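Local coordinates for protein FMN Adenylyltransferase (Candida glabrata, PDB 3FWK) that catalyses the transfer of an adenylyl group from ATP to FMN, the step of flavin biosynthesis that yields FAD, at residues 68-73 against 195-200; 33-38 against 202-207; 45-50 against 79-84; 171-176 against 299-304. One frame throughout, in Å; residues are numbered along the deposited sequence. Where two conformers were deposited one is given.

Contact 1: 68-73 against 195-200; sequences GKDCQV and QPLLHW
Val-73 and Trp-200 approach from opposite directions, and the valine sets one methyl on the flat of the indole. Val-73 CG1 lies 4.0 Å from the centroid of the six-membered ring of Trp-200 and 21° off the ring normal, which makes this a CH-pi contact over the face; the nearest ring atom to Val-73 CG1 is Trp-200 CZ3, at 3.8 Å. The first side-chain torsion of Val-73 (chi1 165°) turns CG1 opposite the backbone N and out to the ring.

Leu-197 splits its two methyls between two partners. Leu-197 CD1 rests 4.0 Å from Val-73 CG1 and also sits over the rim of the indole, so the valine methyl meets leucine and tryptophan together. Leu-197 CD2 reaches back along the helix, 3.4 Å from Asp-70 O and 3.8 Å from Asp-70 CB. A type I turn from Leu-197 to Trp-200 brings both side chains to the same helix.

The first turn of helix 69-86, with Gly-68 as its N-cap, thereby packs on the loop that follows strand 192-194 in the Rossmann-like domain. Ile-205 of helix 202-212 adjoins Asp-70 and Trp-200, while Trp-200 NE1 is hydrogen-bonded to Thr-42 OG1. Between the two segments themselves the join rests on van der Waals and CH-pi forces, without a directional polar bond.

Contact 2: 33-38 against 202-207; sequences AQTQRA and LANIWS
Two hydrogen bonds, both given by the amide nitrogen of Asn-204, join the helices. Asn-204 ND2 donates to Gln-34 OE1 over 2.9 Å and to Thr-35 OG1, also over 2.9 Å; both bonds are moderately bent. Each acceptor is tilted a little from the amide plane of Asn-204. The glutamine side chain lies across the asparagine, and their amide planes stand 79° apart; an extended chain with CG opposite the backbone N (chi1 -174°) carries OE1 over to the donor. The other end of the Asn-204 amide is occupied as well, since OD1 accepts from Asn-201 N, and this should fix the rotation of the group.

Helix 31-50 here packs across helix 202-212 of the Rossmann-like alpha/beta domain, the helix that comes after the loop following strand 192-194. Their short segments meet almost perpendicularly, crossing at -91° with axes 9.2 Å apart. The Asn-204 amide bridges a point of close approach, for the CA atoms of Thr-35 and Asn-204 are only 5.0 Å from each other.

Van der Waals contacts complete the join. The side chains of Thr-35 and Asn-204 run antiparallel alongside one another, with Thr-35 CG2 3.7 Å from the backbone O of Asn-204, and Ser-207 CB lies 3.9 Å from Thr-35 OG1. That hydroxyl is also hydrogen-bonded to Ile-31 O within its own helix, whereas Ser-207 OG engages Glu-255 OE2 and Tyr-21 OH.

Contact 3: 45-50 against 79-84; sequences ILINET and LSCLWE
The carboxylate of Glu-84 forms a salt bridge through OE1 with Lys-43 NZ, one turn earlier on the helix that carries Ile-47, and the methyl end of Ile-47 lies against the same group. Ile-47 CD1 comes within 3.5 Å of Glu-84 CD and 3.7 Å of Glu-84 OE1, the isoleucine lying across the glutamate. Glu-84 is extended, with CG placed opposite its backbone N (chi1 -179°), so its aliphatic CG, 3.9 Å from Ile-47 CD1, joins the apolar contact while its charge is drawn to the lysine.

Farther in, Cys-81 projects its sulfur between two neighbours of the other helix: Cys-81 SG is 3.9 Å from Leu-46 CD1 and 4.0 Å from Ile-47 CD1. The cysteine thus fits against consecutive residues, and its CA is the one nearest Ile-47.

Helix 31-50 widens into a pi-type turn at 45-50, where Thr-50 OG1 donates to Ile-45 O over 2.9 Å. The short segments cross at -59° with axes 9.8 Å apart. Tyr-78 and Tyr-85 of helix 69-86 flank the contact at Leu-46 and Ile-47, while helix 7-23 brings Tyr-15 against Glu-84; helix 69-86, which follows the parallel strand 61-64, touches both helix 31-50 and helix 7-23.

Contact 4: 171-176 against 299-304; sequences TDPFGE and LERAGR
Asp-172 OD1 receives both terminal nitrogens of Arg-301 in a salt bridge: NH2 at 2.9 Å with an N-H...O angle of 143°, and NH1 in a weak bond at 3.2 Å. One oxygen thus serves two donors, approached by NH2 on its anti side and 27° out of the carboxylate plane, and the two flat groups are turned 72° apart. The second oxygen, OD2, accepts from Arg-169 N instead. Pro-173 lies over the guanidinium, its CD 3.4 Å from Arg-301 CZ and above the centre of the face, a CH2 set on the flat of the cation.

Two waters add further links. One accepts from Arg-301 NH2 at 2.6 Å and donates weakly to Thr-171 O; another accepts from Thr-171 OG1 and donates to Glu-300 OE1, 2.6 Å away. Glu-300 also pairs with Arg-169 NH2 through OE1 and with Lys-69 NZ through OE2.

The contact joins the type II turn from Asp-172 to Gly-175, in the loop after strand 163-165, to a C-terminal loop of the chain. Acids crowd here, with Glu-300 OE2 4.4 Å from Asp-172 OD1 and Asp-70 OD2 close to Asp-172 OD2; the two loops are thus joined by a charge network in which Arg-301 probably offsets part of that crowding.

Overall arrangement
Contact 1, about 6 Å from the centre of the chain, touches the other three. Contact 2, 11 Å away between centres, meets it through His-199 NE2, probably hydrogen-bonded to Ala-38 O at 2.9 Å; contact 3 through Pro-196 CG, 3.9 Å from Leu-46 CD2; and contact 4 through the Lys-69 to Glu-300 salt bridge. Contacts 2 and 4 touch at Leu-202 CD1 and Glu-300 CD, 4.1 Å apart. Helix 31-50 serves contacts 2 and 3, helix 69-86 contacts 1 and 3. Contacts 3 and 4 stand farthest apart, about 27 Å between centres. The bound glucose is about 14 Å from the Leu-46 side chain, in a pocket of Lys-53, Trp-54, Lys-162 and Tyr-192 that includes no residue of the four contacts.

Contact 1: 68-73 against 195-200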
loop_
_atom_site.group_PDB
_atom_site.type_symbol
_atom_site.label_atom_id
_atom_site.label_comp_id
_atom_site.label_asym_id
_atom_site.label_seq_id
_atom_site.Cartn_x
_atom_site.Cartn_y
_atom_site.Cartn_z
ATOM N N GLY A 68 0.606 4.160 1.612
ATOM C CA GLY A 68 -0.756 3.774 1.843
ATOM C C GLY A 68 -0.944 2.269 1.741
ATOM O O GLY A 68 -0.055 1.548 1.246
ATOM N N LYS A 69 -2.120 1.817 2.143
ATOM C CA LYS A 69 -2.390 0.379 2.200
ATOM C C LYS A 69 -2.218 -0.311 0.838
ATOM O O LYS A 69 -1.775 -1.459 0.785
ATOM C CB LYS A 69 -3.791 0.185 2.788
ATOM C CG LYS A 69 -4.898 0.786 1.939
ATOM C CD LYS A 69 -6.240 0.783 2.660
ATOM C CE LYS A 69 -7.379 1.199 1.741
ATOM N NZ LYS A 69 -7.358 2.644 1.341
ATOM N N ASP A 70 -2.591 0.357 -0.256
ATOM C CA ASP A 70 -2.485 -0.288 -1.573
ATOM C C ASP A 70 -1.026 -0.470 -1.978
ATOM O O ASP A 70 -0.585 -1.553 -2.395
ATOM C CB ASP A 70 -3.182 0.526 -2.664
ATOM C CG ASP A 70 -4.682 0.666 -2.460
ATOM O OD1 ASP A 70 -5.316 -0.141 -1.762
ATOM O OD2 ASP A 70 -5.202 1.626 -3.092
ATOM N N CYS A 71 -0.226 0.594 -1.847
ATOM C CA CYS A 71 1.185 0.482 -2.115
ATOM C C CYS A 71 1.864 -0.507 -1.205
ATOM O O CYS A 71 2.801 -1.176 -1.642
ATOM C CB CYS A 71 1.858 1.866 -1.967
ATOM S SG CYS A 71 1.607 2.941 -3.396
ATOM N N GLN A 72 1.448 -0.569 0.065
ATOM C CA GLN A 72 2.070 -1.518 0.961
ATOM C C GLN A 72 1.767 -2.974 0.568
ATOM O O GLN A 72 2.669 -3.805 0.528
ATOM C CB GLN A 72 1.685 -1.241 2.403
ATOM C CG GLN A 72 2.561 -2.113 3.338
ATOM C CD GLN A 72 2.358 -1.844 4.772
ATOM O OE1 GLN A 72 1.462 -1.084 5.159
ATOM N NE2 GLN A 72 3.182 -2.484 5.606
ATOM N N VAL A 73 0.504 -3.283 0.283
ATOM C CA VAL A 73 0.190 -4.627 -0.201
ATOM C C VAL A 73 1.026 -4.926 -1.431
ATOM O O VAL A 73 1.612 -6.013 -1.565
ATOM C CB VAL A 73 -1.326 -4.766 -0.502
ATOM C CG1 VAL A 73 -1.583 -6.041 -1.352
ATOM C CG2 VAL A 73 -2.116 -4.801 0.780
ATOM N N GLN A 195 1.119 -2.130 -13.345
ATOM C CA GLN A 195 -0.023 -1.883 -12.457
ATOM C C GLN A 195 -0.634 -3.219 -12.083
ATOM O O GLN A 195 -1.633 -3.640 -12.665
ATOM C CB GLN A 195 -1.038 -0.972 -13.145
ATOM C CG GLN A 195 -0.432 0.428 -13.306
ATOM C CD GLN A 195 -1.129 1.414 -14.208
ATOM O OE1 GLN A 195 -1.150 2.603 -13.887
ATOM N NE2 GLN A 195 -1.663 0.966 -15.348
ATOM N N PRO A 196 -0.018 -3.936 -11.139
ATOM C CA PRO A 196 -0.394 -5.330 -10.869
ATOM C C PRO A 196 -1.466 -5.509 -9.800
ATOM O O PRO A 196 -1.722 -6.661 -9.407
ATOM C CB PRO A 196 0.949 -5.960 -10.407
ATOM C CG PRO A 196 2.016 -4.874 -10.593
ATOM C CD PRO A 196 1.237 -3.605 -10.443
ATOM N N LEU A 197 -2.028 -4.411 -9.287
ATOM C CA LEU A 197 -2.993 -4.420 -8.199
ATOM C C LEU A 197 -4.384 -4.019 -8.675
ATOM O O LEU A 197 -5.312 -3.861 -7.863
ATOM C CB LEU A 197 -2.537 -3.444 -7.085
ATOM C CG LEU A 197 -2.969 -3.855 -5.679
ATOM C CD1 LEU A 197 -2.219 -5.100 -5.175
ATOM C CD2 LEU A 197 -2.822 -2.673 -4.726
ATOM N N LEU A 198 -4.595 -3.875 -9.995
ATOM C CA LEU A 198 -5.816 -3.204 -10.472
ATOM C C LEU A 198 -7.092 -3.933 -10.079
ATOM O O LEU A 198 -8.100 -3.311 -9.785
ATOM C CB LEU A 198 -5.790 -3.095 -12.007
ATOM C CG LEU A 198 -4.751 -2.123 -12.546
ATOM C CD1 LEU A 198 -4.608 -2.286 -14.069
ATOM C CD2 LEU A 198 -5.171 -0.681 -12.228
ATOM N N HIS A 199 -7.017 -5.270 -10.074
ATOM C CA HIS A 199 -8.172 -6.140 -9.809
ATOM C C HIS A 199 -8.455 -6.359 -8.314
ATOM O O HIS A 199 -9.416 -7.052 -7.987
ATOM C CB HIS A 199 -7.939 -7.500 -10.462
ATOM C CG HIS A 199 -6.651 -8.111 -10.037
ATOM N ND1 HIS A 199 -5.444 -7.656 -10.509
ATOM C CD2 HIS A 199 -6.376 -9.053 -9.111
ATOM C CE1 HIS A 199 -4.476 -8.320 -9.899
ATOM N NE2 HIS A 199 -5.014 -9.175 -9.042
ATOM N N TRP A 200 -7.621 -5.834 -7.417
ATOM C CA TRP A 200 -7.869 -5.986 -5.993
ATOM C C TRP A 200 -9.030 -5.113 -5.568
ATOM O O TRP A 200 -9.171 -3.994 -6.063
ATOM C CB TRP A 200 -6.604 -5.609 -5.187
ATOM C CG TRP A 200 -5.562 -6.648 -5.206
ATOM C CD1 TRP A 200 -4.914 -7.165 -6.311
ATOM C CD2 TRP A 200 -5.088 -7.369 -4.087
ATOM N NE1 TRP A 200 -4.048 -8.165 -5.930
ATOM C CE2 TRP A 200 -4.136 -8.304 -4.568
ATOM C CE3 TRP A 200 -5.349 -7.306 -2.709
ATOM C CZ2 TRP A 200 -3.477 -9.203 -3.727
ATOM C CZ3 TRP A 200 -4.682 -8.220 -1.861
ATOM C CH2 TRP A 200 -3.740 -9.137 -2.381
#

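Contact 2: 33-38 against 202-207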
loop_
_atom_site.group_PDB
_atom_site.type_symbol
_atom_site.label_atom_id
_atom_site.label_comp_id
_atom_site.label_asym_id
_atom_site.label_seq_id
_atom_site.Cartn_x
_atom_site.Cartn_y
_atom_site.Cartn_z
ATOM N N ALA A 33 -10.708 -16.503 -0.070
ATOM C CA ALA A 33 -10.496 -17.154 -1.360
ATOM C C ALA A 33 -10.392 -16.136 -2.502
ATOM O O ALA A 33 -9.549 -16.294 -3.383
ATOM C CB ALA A 33 -11.633 -18.151 -1.647
ATOM N N GLN A 34 -11.213 -15.087 -2.472
ATOM C CA GLN A 34 -11.127 -14.051 -3.477
ATOM C C GLN A 34 -9.743 -13.350 -3.452
ATOM O O GLN A 34 -9.183 -13.023 -4.494
ATOM C CB GLN A 34 -12.238 -13.044 -3.250
ATOM C CG GLN A 34 -12.360 -11.970 -4.329
ATOM C CD GLN A 34 -13.328 -10.895 -3.903
ATOM O OE1 GLN A 34 -13.120 -10.218 -2.904
ATOM N NE2 GLN A 34 -14.428 -10.748 -4.644
ATOM N N THR A 35 -9.225 -13.146 -2.249
ATOM C CA THR A 35 -7.896 -12.545 -2.076
ATOM C C THR A 35 -6.810 -13.471 -2.608
ATOM O O THR A 35 -5.863 -13.021 -3.247
ATOM C CB THR A 35 -7.658 -12.181 -0.592
ATOM O OG1 THR A 35 -8.739 -11.385 -0.128
ATOM C CG2 THR A 35 -6.338 -11.438 -0.418
ATOM N N GLN A 36 -6.930 -14.780 -2.343
ATOM C CA GLN A 36 -6.003 -15.727 -2.925
ATOM C C GLN A 36 -5.970 -15.634 -4.447
ATOM O O GLN A 36 -4.899 -15.662 -5.066
ATOM C CB GLN A 36 -6.311 -17.176 -2.467
ATOM C CG GLN A 36 -6.127 -17.318 -0.950
ATOM C CD GLN A 36 -6.647 -18.620 -0.389
ATOM O OE1 GLN A 36 -7.585 -19.182 -0.917
ATOM N NE2 GLN A 36 -6.080 -19.084 0.706
ATOM N N ARG A 37 -7.155 -15.592 -5.059
ATOM C CA ARG A 37 -7.230 -15.430 -6.497
ATOM C C ARG A 37 -6.559 -14.129 -6.968
ATOM O O ARG A 37 -5.845 -14.128 -7.989
ATOM C CB ARG A 37 -8.691 -15.496 -6.967
ATOM C CG ARG A 37 -9.325 -16.888 -6.698
ATOM C CD ARG A 37 -10.731 -17.012 -7.374
ATOM N NE ARG A 37 -11.737 -16.030 -6.972
ATOM C CZ ARG A 37 -12.578 -16.160 -5.951
ATOM N NH1 ARG A 37 -12.451 -17.181 -5.105
ATOM N NH2 ARG A 37 -13.515 -15.254 -5.748
ATOM N N ALA A 38 -6.761 -13.054 -6.213
ATOM C CA ALA A 38 -6.155 -11.766 -6.582
ATOM C C ALA A 38 -4.627 -11.850 -6.472
ATOM O O ALA A 38 -3.912 -11.300 -7.341
ATOM C CB ALA A 38 -6.688 -10.685 -5.667
ATOM N N LEU A 202 -11.153 -3.478 -2.004
ATOM C CA LEU A 202 -10.833 -2.987 -0.671
ATOM C C LEU A 202 -10.785 -4.142 0.336
ATOM O O LEU A 202 -9.874 -4.206 1.155
ATOM C CB LEU A 202 -11.857 -1.929 -0.262
ATOM C CG LEU A 202 -11.681 -1.323 1.142
ATOM C CD1 LEU A 202 -10.283 -0.714 1.315
ATOM C CD2 LEU A 202 -12.796 -0.324 1.403
ATOM N N ALA A 203 -11.751 -5.071 0.298
ATOM C CA ALA A 203 -11.750 -6.152 1.258
ATOM C C ALA A 203 -10.513 -7.033 1.123
ATOM O O ALA A 203 -10.021 -7.591 2.122
ATOM C CB ALA A 203 -13.025 -6.999 1.078
ATOM N N ASN A 204 -10.048 -7.225 -0.107
ATOM C CA ASN A 204 -8.839 -8.015 -0.312
ATOM C C ASN A 204 -7.605 -7.341 0.304
ATOM O O ASN A 204 -6.753 -8.012 0.887
ATOM C CB ASN A 204 -8.586 -8.254 -1.793
ATOM C CG ASN A 204 -9.798 -8.815 -2.513
ATOM O OD1 ASN A 204 -10.172 -8.268 -3.542
ATOM N ND2 ASN A 204 -10.393 -9.890 -1.984
ATOM N N ILE A 205 -7.509 -6.026 0.108
ATOM C CA ILE A 205 -6.423 -5.242 0.677
ATOM C C ILE A 205 -6.396 -5.440 2.214
ATOM O O ILE A 205 -5.352 -5.747 2.778
ATOM C CB ILE A 205 -6.597 -3.763 0.300
ATOM C CG1 ILE A 205 -6.441 -3.529 -1.215
ATOM C CG2 ILE A 205 -5.607 -2.893 1.129
ATOM C CD1 ILE A 205 -5.076 -3.751 -1.744
ATOM N N TRP A 206 -7.542 -5.254 2.886
ATOM C CA TRP A 206 -7.537 -5.397 4.352
ATOM C C TRP A 206 -7.187 -6.828 4.771
ATOM O O TRP A 206 -6.407 -7.022 5.695
ATOM C CB TRP A 206 -8.854 -4.983 4.987
ATOM C CG TRP A 206 -9.319 -3.598 4.851
ATOM C CD1 TRP A 206 -10.553 -3.201 4.468
ATOM C CD2 TRP A 206 -8.620 -2.400 5.210
ATOM N NE1 TRP A 206 -10.677 -1.847 4.555
ATOM C CE2 TRP A 206 -9.498 -1.330 5.003
ATOM C CE3 TRP A 206 -7.329 -2.134 5.695
ATOM C CZ2 TRP A 206 -9.157 -0.005 5.267
ATOM C CZ3 TRP A 206 -6.993 -0.807 5.957
ATOM C CH2 TRP A 206 -7.898 0.224 5.750
ATOM N N SER A 207 -7.751 -7.824 4.087
ATOM C CA SER A 207 -7.523 -9.210 4.488
ATOM C C SER A 207 -6.026 -9.541 4.453
ATOM O O SER A 207 -5.474 -10.074 5.424
ATOM C CB SER A 207 -8.274 -10.144 3.564
ATOM O OG SER A 207 -7.994 -11.491 3.910
#

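Contact 3: 45-50 against 79-84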
loop_
_atom_site.group_PDB
_atom_site.type_symbol
_atom_site.label_atom_id
_atom_site.label_comp_id
_atom_site.label_asym_id
_atom_site.label_seq_id
_atom_site.Cartn_x
_atom_site.Cartn_y
_atom_site.Cartn_z
ATOM N N ILE A 45 1.207 -11.506 -13.270
ATOM C CA ILE A 45 1.583 -10.271 -13.935
ATOM C C ILE A 45 3.077 -10.013 -13.691
ATOM O O ILE A 45 3.805 -9.664 -14.626
ATOM C CB ILE A 45 0.706 -9.101 -13.427
ATOM C CG1 ILE A 45 -0.738 -9.272 -13.955
ATOM C CG2 ILE A 45 1.285 -7.759 -13.856
ATOM C CD1 ILE A 45 -1.757 -8.418 -13.208
ATOM N N LEU A 46 3.548 -10.151 -12.444
ATOM C CA LEU A 46 4.941 -9.840 -12.167
ATOM C C LEU A 46 5.897 -10.892 -12.705
ATOM O O LEU A 46 6.869 -10.581 -13.413
ATOM C CB LEU A 46 5.131 -9.615 -10.672
ATOM C CG LEU A 46 4.525 -8.313 -10.152
ATOM C CD1 LEU A 46 4.547 -8.256 -8.639
ATOM C CD2 LEU A 46 5.182 -7.085 -10.769
ATOM N N ILE A 47 5.652 -12.161 -12.358
ATOM C CA ILE A 47 6.604 -13.211 -12.694
ATOM C C ILE A 47 6.581 -13.545 -14.186
ATOM O O ILE A 47 7.629 -13.790 -14.787
ATOM C CB ILE A 47 6.313 -14.464 -11.843
ATOM C CG1 ILE A 47 6.575 -14.141 -10.368
ATOM C CG2 ILE A 47 7.119 -15.677 -12.324
ATOM C CD1 ILE A 47 6.121 -15.186 -9.360
ATOM N N ASN A 48 5.399 -13.567 -14.791
ATOM C CA ASN A 48 5.270 -13.956 -16.193
ATOM C C ASN A 48 5.331 -12.803 -17.152
ATOM O O ASN A 48 5.868 -12.952 -18.235
ATOM C CB ASN A 48 3.982 -14.764 -16.434
ATOM C CG ASN A 48 3.925 -16.032 -15.599
ATOM O OD1 ASN A 48 4.941 -16.677 -15.393
ATOM N ND2 ASN A 48 2.742 -16.384 -15.126
ATOM N N GLU A 49 4.741 -11.655 -16.790
ATOM C CA GLU A 49 4.641 -10.560 -17.753
ATOM C C GLU A 49 5.655 -9.448 -17.544
ATOM O O GLU A 49 5.889 -8.655 -18.447
ATOM C CB GLU A 49 3.239 -9.953 -17.746
ATOM C CG GLU A 49 2.100 -10.903 -18.058
ATOM C CD GLU A 49 0.778 -10.147 -18.145
ATOM O OE1 GLU A 49 0.671 -9.192 -18.973
ATOM O OE2 GLU A 49 -0.135 -10.470 -17.374
ATOM N N THR A 50 6.229 -9.334 -16.352
ATOM C CA THR A 50 7.012 -8.136 -16.031
ATOM C C THR A 50 8.497 -8.454 -15.989
ATOM O O THR A 50 9.253 -7.942 -16.816
ATOM C CB THR A 50 6.552 -7.499 -14.715
ATOM O OG1 THR A 50 5.158 -7.155 -14.826
ATOM C CG2 THR A 50 7.379 -6.245 -14.373
ATOM N N LEU A 79 8.007 -7.811 -3.408
ATOM C CA LEU A 79 9.129 -8.480 -2.719
ATOM C C LEU A 79 8.996 -10.002 -2.764
ATOM O O LEU A 79 9.994 -10.703 -3.051
ATOM C CB LEU A 79 9.217 -7.947 -1.306
ATOM C CG LEU A 79 9.789 -6.530 -1.121
ATOM C CD1 LEU A 79 9.544 -6.004 0.270
ATOM C CD2 LEU A 79 11.295 -6.555 -1.410
ATOM N N SER A 80 7.782 -10.508 -2.542
ATOM C CA SER A 80 7.584 -11.957 -2.624
ATOM C C SER A 80 7.953 -12.467 -4.024
ATOM O O SER A 80 8.606 -13.486 -4.176
ATOM C CB SER A 80 6.118 -12.246 -2.335
ATOM O OG SER A 80 5.813 -13.643 -2.568
ATOM N N CYS A 81 7.540 -11.740 -5.057
ATOM C CA CYS A 81 7.819 -12.149 -6.419
ATOM C C CYS A 81 9.267 -12.050 -6.797
ATOM O O CYS A 81 9.755 -12.865 -7.583
ATOM C CB CYS A 81 6.938 -11.382 -7.408
ATOM S SG CYS A 81 5.219 -11.854 -7.331
ATOM N N LEU A 82 9.991 -11.074 -6.257
ATOM C CA LEU A 82 11.456 -11.045 -6.463
ATOM C C LEU A 82 12.106 -12.290 -5.895
ATOM O O LEU A 82 12.966 -12.903 -6.538
ATOM C CB LEU A 82 12.051 -9.812 -5.782
ATOM C CG LEU A 82 11.724 -8.464 -6.399
ATOM C CD1 LEU A 82 12.283 -7.344 -5.517
ATOM C CD2 LEU A 82 12.270 -8.353 -7.820
ATOM N N TRP A 83 11.718 -12.667 -4.688
ATOM C CA TRP A 83 12.249 -13.890 -4.095
ATOM C C TRP A 83 11.886 -15.106 -4.937
ATOM O O TRP A 83 12.739 -15.939 -5.259
ATOM C CB TRP A 83 11.766 -14.045 -2.658
ATOM C CG TRP A 83 12.395 -15.201 -1.961
ATOM C CD1 TRP A 83 11.895 -16.484 -1.832
ATOM C CD2 TRP A 83 13.684 -15.216 -1.338
ATOM N NE1 TRP A 83 12.806 -17.284 -1.146
ATOM C CE2 TRP A 83 13.892 -16.518 -0.819
ATOM C CE3 TRP A 83 14.653 -14.237 -1.115
ATOM C CZ2 TRP A 83 15.059 -16.873 -0.147
ATOM C CZ3 TRP A 83 15.816 -14.591 -0.441
ATOM C CH2 TRP A 83 16.000 -15.883 0.040
ATOM N N GLU A 84 10.620 -15.211 -5.295
ATOM C CA GLU A 84 10.171 -16.372 -6.073
ATOM C C GLU A 84 10.890 -16.458 -7.407
ATOM O O GLU A 84 11.373 -17.538 -7.811
ATOM C CB GLU A 84 8.661 -16.324 -6.228
ATOM C CG GLU A 84 8.100 -17.532 -7.014
ATOM C CD GLU A 84 6.600 -17.707 -6.914
ATOM O OE1 GLU A 84 5.904 -17.004 -6.165
ATOM O OE2 GLU A 84 6.065 -18.598 -7.639
#

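Contact 4: 171-176 against 299-304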
loop_
_atom_site.group_PDB
_atom_site.type_symbol
_atom_site.label_atom_id
_atom_site.label_comp_id
_atom_site.label_asym_id
_atom_site.label_seq_id
_atom_site.Cartn_x
_atom_site.Cartn_y
_atom_site.Cartn_z
ATOM N N THR A 171 -10.934 0.776 -8.822
ATOM C CA THR A 171 -11.933 1.574 -8.148
ATOM C C THR A 171 -11.424 2.942 -7.699
ATOM O O THR A 171 -12.220 3.774 -7.274
ATOM C CB THR A 171 -12.518 0.852 -6.917
ATOM O OG1 THR A 171 -11.441 0.590 -6.033
ATOM C CG2 THR A 171 -13.207 -0.466 -7.300
ATOM N N ASP A 172 -10.119 3.171 -7.783
ATOM C CA ASP A 172 -9.575 4.467 -7.415
ATOM C C ASP A 172 -9.885 5.520 -8.477
ATOM O O ASP A 172 -10.121 5.181 -9.634
ATOM C CB ASP A 172 -8.047 4.361 -7.284
ATOM C CG ASP A 172 -7.596 3.533 -6.080
ATOM O OD1 ASP A 172 -8.270 3.544 -5.050
ATOM O OD2 ASP A 172 -6.516 2.924 -6.172
ATOM N N PRO A 173 -9.842 6.805 -8.102
ATOM C CA PRO A 173 -9.939 7.843 -9.128
ATOM C C PRO A 173 -8.892 7.620 -10.225
ATOM O O PRO A 173 -7.745 7.259 -9.940
ATOM C CB PRO A 173 -9.668 9.137 -8.338
ATOM C CG PRO A 173 -10.146 8.824 -6.983
ATOM C CD PRO A 173 -9.703 7.373 -6.756
ATOM N N PHE A 174 -9.282 7.857 -11.472
ATOM C CA PHE A 174 -8.415 7.620 -12.613
ATOM C C PHE A 174 -8.011 6.174 -12.776
ATOM O O PHE A 174 -7.021 5.908 -13.467
ATOM C CB PHE A 174 -7.179 8.540 -12.596
ATOM C CG PHE A 174 -7.508 9.956 -12.206
ATOM C CD1 PHE A 174 -8.341 10.724 -13.014
ATOM C CD2 PHE A 174 -7.076 10.475 -10.989
ATOM C CE1 PHE A 174 -8.699 12.037 -12.634
ATOM C CE2 PHE A 174 -7.428 11.770 -10.601
ATOM C CZ PHE A 174 -8.234 12.545 -11.434
ATOM N N GLY A 175 -8.787 5.241 -12.197
ATOM C CA GLY A 175 -8.434 3.832 -12.280
ATOM C C GLY A 175 -9.173 3.044 -13.346
ATOM O O GLY A 175 -8.830 1.889 -13.606
ATOM N N GLU A 176 -10.170 3.658 -13.952
ATOM C CA GLU A 176 -11.032 2.911 -14.841
ATOM C C GLU A 176 -10.317 2.429 -16.099
ATOM O O GLU A 176 -10.493 1.281 -16.464
ATOM C CB GLU A 176 -12.253 3.754 -15.250
ATOM C CG GLU A 176 -13.244 3.000 -16.115
ATOM C CD GLU A 176 -14.522 3.806 -16.467
ATOM O OE1 GLU A 176 -14.682 4.947 -16.011
ATOM O OE2 GLU A 176 -15.354 3.256 -17.237
ATOM N N LEU A 299 -17.293 3.684 -0.831
ATOM C CA LEU A 299 -17.268 4.585 0.315
ATOM C C LEU A 299 -15.863 4.831 0.846
ATOM O O LEU A 299 -15.685 5.522 1.857
ATOM C CB LEU A 299 -18.127 4.016 1.430
ATOM C CG LEU A 299 -19.600 3.774 1.077
ATOM C CD1 LEU A 299 -20.292 3.126 2.268
ATOM C CD2 LEU A 299 -20.302 5.048 0.666
ATOM N N GLU A 300 -14.850 4.344 0.140
ATOM C CA GLU A 300 -13.484 4.450 0.595
ATOM C C GLU A 300 -13.029 5.891 0.844
ATOM O O GLU A 300 -12.269 6.139 1.784
ATOM C CB GLU A 300 -12.565 3.739 -0.403
ATOM C CG GLU A 300 -11.119 3.625 0.033
ATOM C CD GLU A 300 -10.290 2.740 -0.879
ATOM O OE1 GLU A 300 -10.863 2.025 -1.720
ATOM O OE2 GLU A 300 -9.051 2.753 -0.747
ATOM N N ARG A 301 -13.496 6.821 0.013
ATOM C CA ARG A 301 -13.130 8.218 0.102
ATOM C C ARG A 301 -14.245 9.070 0.695
ATOM O O ARG A 301 -14.227 10.282 0.535
ATOM C CB ARG A 301 -12.670 8.713 -1.270
ATOM C CG ARG A 301 -11.398 8.008 -1.685
ATOM C CD ARG A 301 -10.976 8.246 -3.124
ATOM N NE ARG A 301 -9.557 7.866 -3.343
ATOM C CZ ARG A 301 -9.069 6.623 -3.552
ATOM N NH1 ARG A 301 -7.762 6.462 -3.738
ATOM N NH2 ARG A 301 -9.850 5.547 -3.580
ATOM N N ALA A 302 -15.133 8.469 1.483
ATOM C CA ALA A 302 -16.234 9.223 2.123
ATOM C C ALA A 302 -15.798 10.177 3.240
ATOM O O ALA A 302 -16.539 11.106 3.550
ATOM C CB ALA A 302 -17.264 8.298 2.645
ATOM N N GLY A 303 -14.659 9.926 3.856
ATOM C CA GLY A 303 -14.117 10.734 4.994
ATOM C C GLY A 303 -13.447 11.975 4.470
ATOM O O GLY A 303 -12.247 11.941 4.276
ATOM N N ARG A 304 -14.234 13.041 4.180
ATOM C CA ARG A 304 -13.818 14.320 3.488
ATOM C C ARG A 304 -14.612 15.617 3.781
ATOM O O ARG A 304 -15.833 15.748 3.507
ATOM C CB ARG A 304 -13.848 14.267 1.950
ATOM C CG ARG A 304 -13.030 13.167 1.247
ATOM C CD ARG A 304 -11.571 13.233 1.573
ATOM N NE ARG A 304 -10.709 12.352 0.768
ATOM C CZ ARG A 304 -10.224 11.153 1.136
ATOM N NH1 ARG A 304 -10.586 10.530 2.307
ATOM N NH2 ARG A 304 -9.375 10.547 0.287
HETATM O O HOH W 1 -12.343 2.544 -3.854
HETATM O O HOH W 2 -12.321 5.351 -4.207
#